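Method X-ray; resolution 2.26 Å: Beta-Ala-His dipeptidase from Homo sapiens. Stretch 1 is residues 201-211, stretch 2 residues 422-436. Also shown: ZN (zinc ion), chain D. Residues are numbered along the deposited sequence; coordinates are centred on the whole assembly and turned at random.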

ATOM      1  N   TYR A 201     -14.896  12.934  -8.454  1.00 42.20           N
ATOM      2  CA  TYR A 201     -13.509  12.577  -8.151  1.00 41.02           C
ATOM      3  C   TYR A 201     -13.428  11.375  -7.190  1.00 40.38           C
ATOM      4  O   TYR A 201     -14.377  11.110  -6.445  1.00 40.13           O
ATOM      5  CB  TYR A 201     -12.769  13.791  -7.578  1.00 41.42           C
ATOM      6  N   ILE A 202     -12.309  10.636  -7.233  1.00 39.51           N
ATOM      7  CA  ILE A 202     -12.048   9.512  -6.308  1.00 38.78           C
ATOM      8  C   ILE A 202     -10.810   9.792  -5.459  1.00 38.00           C
ATOM      9  O   ILE A 202      -9.804  10.249  -5.976  1.00 37.85           O
ATOM     10  CB  ILE A 202     -11.888   8.150  -7.059  1.00 39.05           C
ATOM     11  CG1 ILE A 202     -13.190   7.785  -7.800  1.00 39.43           C
ATOM     12  CG2 ILE A 202     -11.431   7.023  -6.111  1.00 37.27           C
ATOM     13  CD1 ILE A 202     -13.032   6.714  -8.882  1.00 39.12           C
ATOM     14  N   VAL A 203     -10.909   9.521  -4.156  1.00 37.14           N
ATOM     15  CA  VAL A 203      -9.819   9.742  -3.204  1.00 36.08           C
ATOM     16  C   VAL A 203      -9.321   8.415  -2.621  1.00 35.09           C
ATOM     17  O   VAL A 203     -10.106   7.511  -2.325  1.00 34.10           O
ATOM     18  CB  VAL A 203     -10.261  10.676  -2.026  1.00 36.21           C
ATOM     19  CG1 VAL A 203      -9.138  10.824  -0.974  1.00 37.02           C
ATOM     20  CG2 VAL A 203     -10.680  12.026  -2.537  1.00 36.28           C
ATOM     21  N   ILE A 204      -8.003   8.309  -2.490  1.00 34.65           N
ATOM     22  CA  ILE A 204      -7.346   7.200  -1.798  1.00 34.34           C
ATOM     23  C   ILE A 204      -6.385   7.837  -0.805  1.00 34.20           C
ATOM     24  O   ILE A 204      -5.668   8.781  -1.144  1.00 33.99           O
ATOM     25  CB  ILE A 204      -6.560   6.259  -2.774  1.00 34.22           C
ATOM     26  CG1 ILE A 204      -7.490   5.658  -3.849  1.00 34.10           C
ATOM     27  CG2 ILE A 204      -5.764   5.145  -1.991  1.00 34.31           C
ATOM     28  CD1 ILE A 204      -6.747   4.840  -4.945  1.00 34.54           C
ATOM     29  N   SER A 205      -6.378   7.328   0.417  1.00 34.34           N
ATOM     30  CA  SER A 205      -5.448   7.781   1.426  1.00 35.13           C
ATOM     31  C   SER A 205      -4.734   6.564   2.011  1.00 35.93           C
ATOM     32  O   SER A 205      -5.109   6.047   3.071  1.00 36.71           O
ATOM     33  CB  SER A 205      -6.200   8.560   2.518  1.00 35.28           C
ATOM     34  OG  SER A 205      -5.311   9.210   3.419  1.00 33.49           O
ATOM     35  N   ASP A 206      -3.698   6.095   1.332  1.00 36.24           N
ATOM     36  CA  ASP A 206      -3.018   4.891   1.784  1.00 36.39           C
ATOM     37  C   ASP A 206      -1.558   4.941   1.408  1.00 36.80           C
ATOM     38  O   ASP A 206      -1.029   4.052   0.736  1.00 37.31           O
ATOM     39  CB  ASP A 206      -3.697   3.655   1.193  1.00 36.35           C
ATOM     40  CG  ASP A 206      -3.301   2.353   1.915  1.00 38.72           C
ATOM     41  OD1 ASP A 206      -2.589   2.419   2.958  1.00 38.16           O
ATOM     42  OD2 ASP A 206      -3.694   1.262   1.411  1.00 39.16           O
ATOM     43  N   ASN A 207      -0.903   6.006   1.841  1.00 37.33           N
ATOM     44  CA  ASN A 207       0.489   6.261   1.487  1.00 37.37           C
ATOM     45  C   ASN A 207       1.089   7.289   2.417  1.00 37.45           C
ATOM     46  O   ASN A 207       0.375   7.877   3.240  1.00 37.51           O
ATOM     47  CB  ASN A 207       0.646   6.639   0.006  1.00 37.72           C
ATOM     48  CG  ASN A 207      -0.288   7.745  -0.434  1.00 38.46           C
ATOM     49  OD1 ASN A 207      -1.529   7.636  -0.376  1.00 39.21           O
ATOM     50  ND2 ASN A 207       0.307   8.807  -0.932  1.00 41.43           N
ATOM     51  N   LEU A 208       2.404   7.464   2.325  1.00 37.50           N
ATOM     52  CA  LEU A 208       3.154   8.204   3.315  1.00 37.64           C
ATOM     53  C   LEU A 208       3.790   9.492   2.772  1.00 38.37           C
ATOM     54  O   LEU A 208       4.077   9.605   1.575  1.00 37.12           O
ATOM     55  CB  LEU A 208       4.252   7.303   3.885  1.00 37.54           C
ATOM     56  CG  LEU A 208       3.886   5.882   4.325  1.00 38.55           C
ATOM     57  CD1 LEU A 208       5.101   5.231   4.930  1.00 38.05           C
ATOM     58  CD2 LEU A 208       2.703   5.851   5.287  1.00 35.48           C
ATOM     59  N   TRP A 209       4.014  10.448   3.672  1.00 39.34           N
ATOM     60  CA  TRP A 209       4.845  11.616   3.376  1.00 40.78           C
ATOM     61  C   TRP A 209       6.292  11.148   3.288  1.00 41.52           C
ATOM     62  O   TRP A 209       6.583   9.998   3.578  1.00 41.06           O
ATOM     63  CB  TRP A 209       4.721  12.706   4.443  1.00 41.24           C
ATOM     64  CG  TRP A 209       3.322  13.186   4.753  1.00 41.74           C
ATOM     65  CD1 TRP A 209       2.213  13.103   3.958  1.00 43.25           C
ATOM     66  CD2 TRP A 209       2.900  13.823   5.959  1.00 42.71           C
ATOM     67  NE1 TRP A 209       1.122  13.642   4.603  1.00 42.25           N
ATOM     68  CE2 TRP A 209       1.516  14.088   5.834  1.00 42.15           C
ATOM     69  CE3 TRP A 209       3.556  14.183   7.146  1.00 43.93           C
ATOM     70  CZ2 TRP A 209       0.775  14.711   6.843  1.00 43.63           C
ATOM     71  CZ3 TRP A 209       2.814  14.810   8.158  1.00 44.93           C
ATOM     72  CH2 TRP A 209       1.434  15.065   7.996  1.00 43.69           C
ATOM     73  N   ILE A 210       7.190  12.031   2.869  1.00 42.62           N
ATOM     74  CA  ILE A 210       8.610  11.676   2.780  1.00 43.94           C
ATOM     75  C   ILE A 210       9.424  12.443   3.838  1.00 44.58           C
ATOM     76  O   ILE A 210      10.489  12.013   4.252  1.00 44.37           O
ATOM     77  CB  ILE A 210       9.166  11.825   1.310  1.00 43.65           C
ATOM     78  CG1 ILE A 210      10.508  11.082   1.132  1.00 44.76           C
ATOM     79  CG2 ILE A 210       9.233  13.311   0.869  1.00 43.77           C
ATOM     80  CD1 ILE A 210      10.377   9.570   0.767  1.00 47.80           C
ATOM     81  N   SER A 211       8.892  13.567   4.298  1.00 46.29           N
ATOM     82  CA  SER A 211       9.596  14.400   5.294  1.00 47.38           C
ATOM     83  C   SER A 211       8.632  14.809   6.393  1.00 47.64           C
ATOM     84  O   SER A 211       7.420  14.643   6.225  1.00 48.72           O
ATOM     85  CB  SER A 211      10.218  15.637   4.626  1.00 47.54           C
ATOM     86  N   MET A 422       4.431  18.097  -4.221  1.00 40.06           N
ATOM     87  CA  MET A 422       3.872  17.107  -5.119  1.00 38.96           C
ATOM     88  C   MET A 422       4.931  16.015  -5.260  1.00 37.61           C
ATOM     89  O   MET A 422       6.004  16.231  -5.814  1.00 37.39           O
ATOM     90  CB  MET A 422       3.510  17.747  -6.470  1.00 39.41           C
ATOM     91  CG  MET A 422       2.444  18.848  -6.399  1.00 41.40           C
ATOM     92  SD  MET A 422       0.741  18.260  -6.069  1.00 49.14           S
ATOM     93  CE  MET A 422       0.334  17.563  -7.685  1.00 46.40           C
ATOM     94  N   ILE A 423       4.642  14.848  -4.707  1.00 36.33           N
ATOM     95  CA  ILE A 423       5.628  13.774  -4.651  1.00 34.63           C
ATOM     96  C   ILE A 423       5.174  12.581  -5.487  1.00 34.47           C
ATOM     97  O   ILE A 423       3.992  12.436  -5.819  1.00 33.79           O
ATOM     98  CB  ILE A 423       5.981  13.360  -3.168  1.00 34.79           C
ATOM     99  CG1 ILE A 423       4.747  12.783  -2.437  1.00 34.30           C
ATOM    100  CG2 ILE A 423       6.606  14.541  -2.389  1.00 33.01           C
ATOM    101  CD1 ILE A 423       5.055  12.099  -1.141  1.00 34.18           C
ATOM    102  N   ARG A 424       6.137  11.748  -5.866  1.00 34.63           N
ATOM    103  CA  ARG A 424       5.825  10.432  -6.379  1.00 34.52           C
ATOM    104  C   ARG A 424       5.990   9.434  -5.216  1.00 34.06           C
ATOM    105  O   ARG A 424       6.250   9.842  -4.075  1.00 33.86           O
ATOM    106  CB  ARG A 424       6.699  10.094  -7.594  1.00 34.33           C
ATOM    107  CG  ARG A 424       6.467  10.980  -8.815  1.00 34.79           C
ATOM    108  CD  ARG A 424       7.003  10.325 -10.103  1.00 35.39           C
ATOM    109  NE  ARG A 424       6.631  11.066 -11.321  1.00 40.22           N
ATOM    110  N   ASP A 425       5.831   8.146  -5.507  1.00 33.88           N
ATOM    111  CA  ASP A 425       5.880   7.086  -4.511  1.00 34.15           C
ATOM    112  C   ASP A 425       6.593   5.896  -5.127  1.00 33.29           C
ATOM    113  O   ASP A 425       6.368   5.572  -6.285  1.00 32.55           O
ATOM    114  CB  ASP A 425       4.454   6.674  -4.123  1.00 34.65           C
ATOM    115  CG  ASP A 425       4.367   6.070  -2.734  1.00 38.39           C
ATOM    116  OD1 ASP A 425       3.691   6.671  -1.873  1.00 43.43           O
ATOM    117  OD2 ASP A 425       4.951   4.994  -2.491  1.00 40.95           O
ATOM    118  N   GLY A 426       7.438   5.236  -4.341  1.00 32.95           N
ATOM    119  CA  GLY A 426       8.142   4.048  -4.793  1.00 33.07           C
ATOM    120  C   GLY A 426       7.283   2.804  -4.802  1.00 33.57           C
ATOM    121  O   GLY A 426       7.569   1.843  -5.501  1.00 33.08           O
ATOM    122  N   SER A 427       6.208   2.829  -4.021  1.00 34.66           N
ATOM    123  CA  SER A 427       5.323   1.702  -3.915  1.00 35.38           C
ATOM    124  C   SER A 427       4.318   1.744  -5.044  1.00 36.49           C
ATOM    125  O   SER A 427       4.343   2.648  -5.877  1.00 36.94           O
ATOM    126  CB  SER A 427       4.640   1.683  -2.542  1.00 35.73           C
ATOM    127  OG  SER A 427       3.770   2.792  -2.375  1.00 37.58           O
ATOM    128  N   THR A 428       3.429   0.759  -5.056  1.00 38.09           N
ATOM    129  CA  THR A 428       2.487   0.536  -6.141  1.00 39.44           C
ATOM    130  C   THR A 428       1.111   0.622  -5.506  1.00 41.05           C
ATOM    131  O   THR A 428       0.861   0.062  -4.409  1.00 42.12           O
ATOM    132  CB  THR A 428       2.705  -0.868  -6.742  1.00 39.22           C
ATOM    133  OG1 THR A 428       4.078  -1.000  -7.112  1.00 39.85           O
ATOM    134  CG2 THR A 428       1.849  -1.123  -7.971  1.00 38.26           C
ATOM    135  N   ILE A 429       0.220   1.354  -6.148  1.00 41.55           N
ATOM    136  CA  ILE A 429      -1.150   1.414  -5.655  1.00 41.73           C
ATOM    137  C   ILE A 429      -2.055   0.909  -6.767  1.00 41.87           C
ATOM    138  O   ILE A 429      -2.578   1.692  -7.561  1.00 42.54           O
ATOM    139  CB  ILE A 429      -1.482   2.797  -5.106  1.00 41.85           C
ATOM    140  CG1 ILE A 429      -0.584   3.042  -3.892  1.00 41.89           C
ATOM    141  CG2 ILE A 429      -2.961   2.879  -4.679  1.00 42.34           C
ATOM    142  CD1 ILE A 429      -0.184   4.474  -3.651  1.00 43.15           C
ATOM    143  N   PRO A 430      -2.183  -0.430  -6.865  1.00 41.82           N
ATOM    144  CA  PRO A 430      -2.827  -1.091  -7.983  1.00 41.41           C
ATOM    145  C   PRO A 430      -4.217  -0.547  -8.183  1.00 41.50           C
ATOM    146  O   PRO A 430      -4.683  -0.455  -9.318  1.00 41.34           O
ATOM    147  CB  PRO A 430      -2.934  -2.544  -7.514  1.00 42.08           C
ATOM    148  CG  PRO A 430      -1.885  -2.710  -6.512  1.00 41.61           C
ATOM    149  CD  PRO A 430      -1.701  -1.394  -5.854  1.00 42.06           C
ATOM    150  N   ILE A 431      -4.874  -0.204  -7.068  1.00 41.20           N
ATOM    151  CA  ILE A 431      -6.250   0.307  -7.071  1.00 40.66           C
ATOM    152  C   ILE A 431      -6.358   1.616  -7.837  1.00 39.82           C
ATOM    153  O   ILE A 431      -7.350   1.859  -8.515  1.00 39.04           O
ATOM    154  CB  ILE A 431      -6.794   0.425  -5.616  1.00 41.23           C
ATOM    155  CG1 ILE A 431      -7.114  -0.974  -5.048  1.00 42.22           C
ATOM    156  CG2 ILE A 431      -7.981   1.370  -5.528  1.00 39.58           C
ATOM    157  CD1 ILE A 431      -8.321  -1.660  -5.673  1.00 43.27           C
ATOM    158  N   ALA A 432      -5.316   2.434  -7.753  1.00 39.73           N
ATOM    159  CA  ALA A 432      -5.255   3.701  -8.482  1.00 40.48           C
ATOM    160  C   ALA A 432      -5.345   3.462  -9.990  1.00 41.86           C
ATOM    161  O   ALA A 432      -6.146   4.098 -10.682  1.00 42.62           O
ATOM    162  CB  ALA A 432      -3.989   4.457  -8.116  1.00 39.55           C
ATOM    163  N   LYS A 433      -4.534   2.517 -10.476  1.00 43.49           N
ATOM    164  CA  LYS A 433      -4.519   2.072 -11.866  1.00 44.55           C
ATOM    165  C   LYS A 433      -5.883   1.503 -12.288  1.00 45.50           C
ATOM    166  O   LYS A 433      -6.434   1.895 -13.314  1.00 45.00           O
ATOM    167  CB  LYS A 433      -3.397   1.031 -12.036  1.00 44.81           C
ATOM    168  CG  LYS A 433      -2.948   0.742 -13.468  1.00 45.48           C
ATOM    169  CD  LYS A 433      -2.413   1.990 -14.140  1.00 45.26           C
ATOM    170  CE  LYS A 433      -1.412   1.652 -15.198  1.00 45.68           C
ATOM    171  NZ  LYS A 433      -1.127   2.879 -16.007  1.00 46.94           N
ATOM    172  N   MET A 434      -6.438   0.603 -11.471  1.00 46.72           N
ATOM    173  CA  MET A 434      -7.764   0.016 -11.718  1.00 48.31           C
ATOM    174  C   MET A 434      -8.907   1.030 -11.895  1.00 48.48           C
ATOM    175  O   MET A 434      -9.693   0.914 -12.841  1.00 48.70           O
ATOM    176  CB  MET A 434      -8.114  -0.971 -10.612  1.00 48.24           C
ATOM    177  CG  MET A 434      -9.474  -1.625 -10.768  1.00 48.71           C
ATOM    178  SD  MET A 434      -9.947  -2.429  -9.233  1.00 51.29           S
ATOM    179  CE  MET A 434      -8.528  -3.524  -8.971  1.00 51.90           C
ATOM    180  N   PHE A 435      -9.016   2.013 -11.001  1.00 49.03           N
ATOM    181  CA  PHE A 435     -10.014   3.085 -11.190  1.00 49.89           C
ATOM    182  C   PHE A 435      -9.770   3.888 -12.473  1.00 50.24           C
ATOM    183  O   PHE A 435     -10.721   4.361 -13.092  1.00 50.00           O
ATOM    184  CB  PHE A 435     -10.117   4.028  -9.977  1.00 49.64           C
ATOM    185  CG  PHE A 435     -10.875   3.450  -8.809  1.00 49.51           C
ATOM    186  CD1 PHE A 435     -12.211   3.088  -8.937  1.00 49.46           C
ATOM    187  CD2 PHE A 435     -10.252   3.279  -7.576  1.00 49.99           C
ATOM    188  CE1 PHE A 435     -12.915   2.555  -7.860  1.00 49.64           C
ATOM    189  CE2 PHE A 435     -10.948   2.750  -6.485  1.00 50.58           C
ATOM    190  CZ  PHE A 435     -12.279   2.385  -6.628  1.00 50.17           C
ATOM    191  N   GLN A 436      -8.502   4.028 -12.867  1.00 51.23           N
ATOM    192  CA  GLN A 436      -8.148   4.730 -14.114  1.00 52.55           C
ATOM    193  C   GLN A 436      -8.522   3.940 -15.381  1.00 52.76           C
ATOM    194  O   GLN A 436      -8.972   4.525 -16.365  1.00 52.52           O
ATOM    195  CB  GLN A 436      -6.660   5.103 -14.138  1.00 52.09           C
ATOM    196  CG  GLN A 436      -6.331   6.292 -15.032  1.00 52.97           C
ATOM    197  CD  GLN A 436      -4.837   6.584 -15.087  1.00 53.73           C
ATOM    198  OE1 GLN A 436      -4.052   5.795 -15.634  1.00 54.41           O
ATOM    199  NE2 GLN A 436      -4.433   7.723 -14.511  1.00 54.13           N
TER
HETATM  200 ZN    ZN D2002      -3.220  -0.282   2.304  1.00 30.29          ZN

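The two stretches meet mainly through apolar side chains, and no hydrogen bond crosses between them. Strand 201-204 and helix 430-436 run nearly antiparallel, at 170°, with their axes 10.1 Å apart at closest approach. The strand alternates. Y201 and V203 are out of reach of the second stretch, while I202 and I204 point toward it.

I202 packs on F435. Its CD1 lies 3.7 Å from CD1 of F435, and its CG2 sits over one face of the ring. I204 reaches the first turn of the helix. Its CD1 is 3.7 Å from CG2 of I431, 4.2 Å from CB of A432 and 4.3 Å from CG2 of I429. One methyl group thus touches three residues, and I204 has the largest covered area in the contact. I429 is at the N-cap position. Its backbone O accepts a hydrogen bond from A432 N at 2.8 Å, which helps hold this turn together.

S205 is out of reach. D206 points sideways and its carboxylate serves the metal instead: OD2 binds the zinc ion ZN at 1.9 Å. Its backbone N donates to N207 OD1 at 3.2 Å. That bond ties the amide oxygen of N207 back to its own stretch.

N207 meets the second stretch through CB, which lies 3.6 Å from D425 OD1 and 4.3 Å from I429 CD1. The D425 carboxylate is anchored by its other oxygen: OD2 accepts from S427 OG at 2.5 Å and from S427 N at 2.9 Å.

L208 points sideways, and its contact is through the backbone, with O 3.8 Å from I423 CD1. W209 points away. I210 turns toward the second stretch again and closes the contact loosely, its CG2 4.4 Å from CG2 of I423. I423 therefore spans L208 and I210.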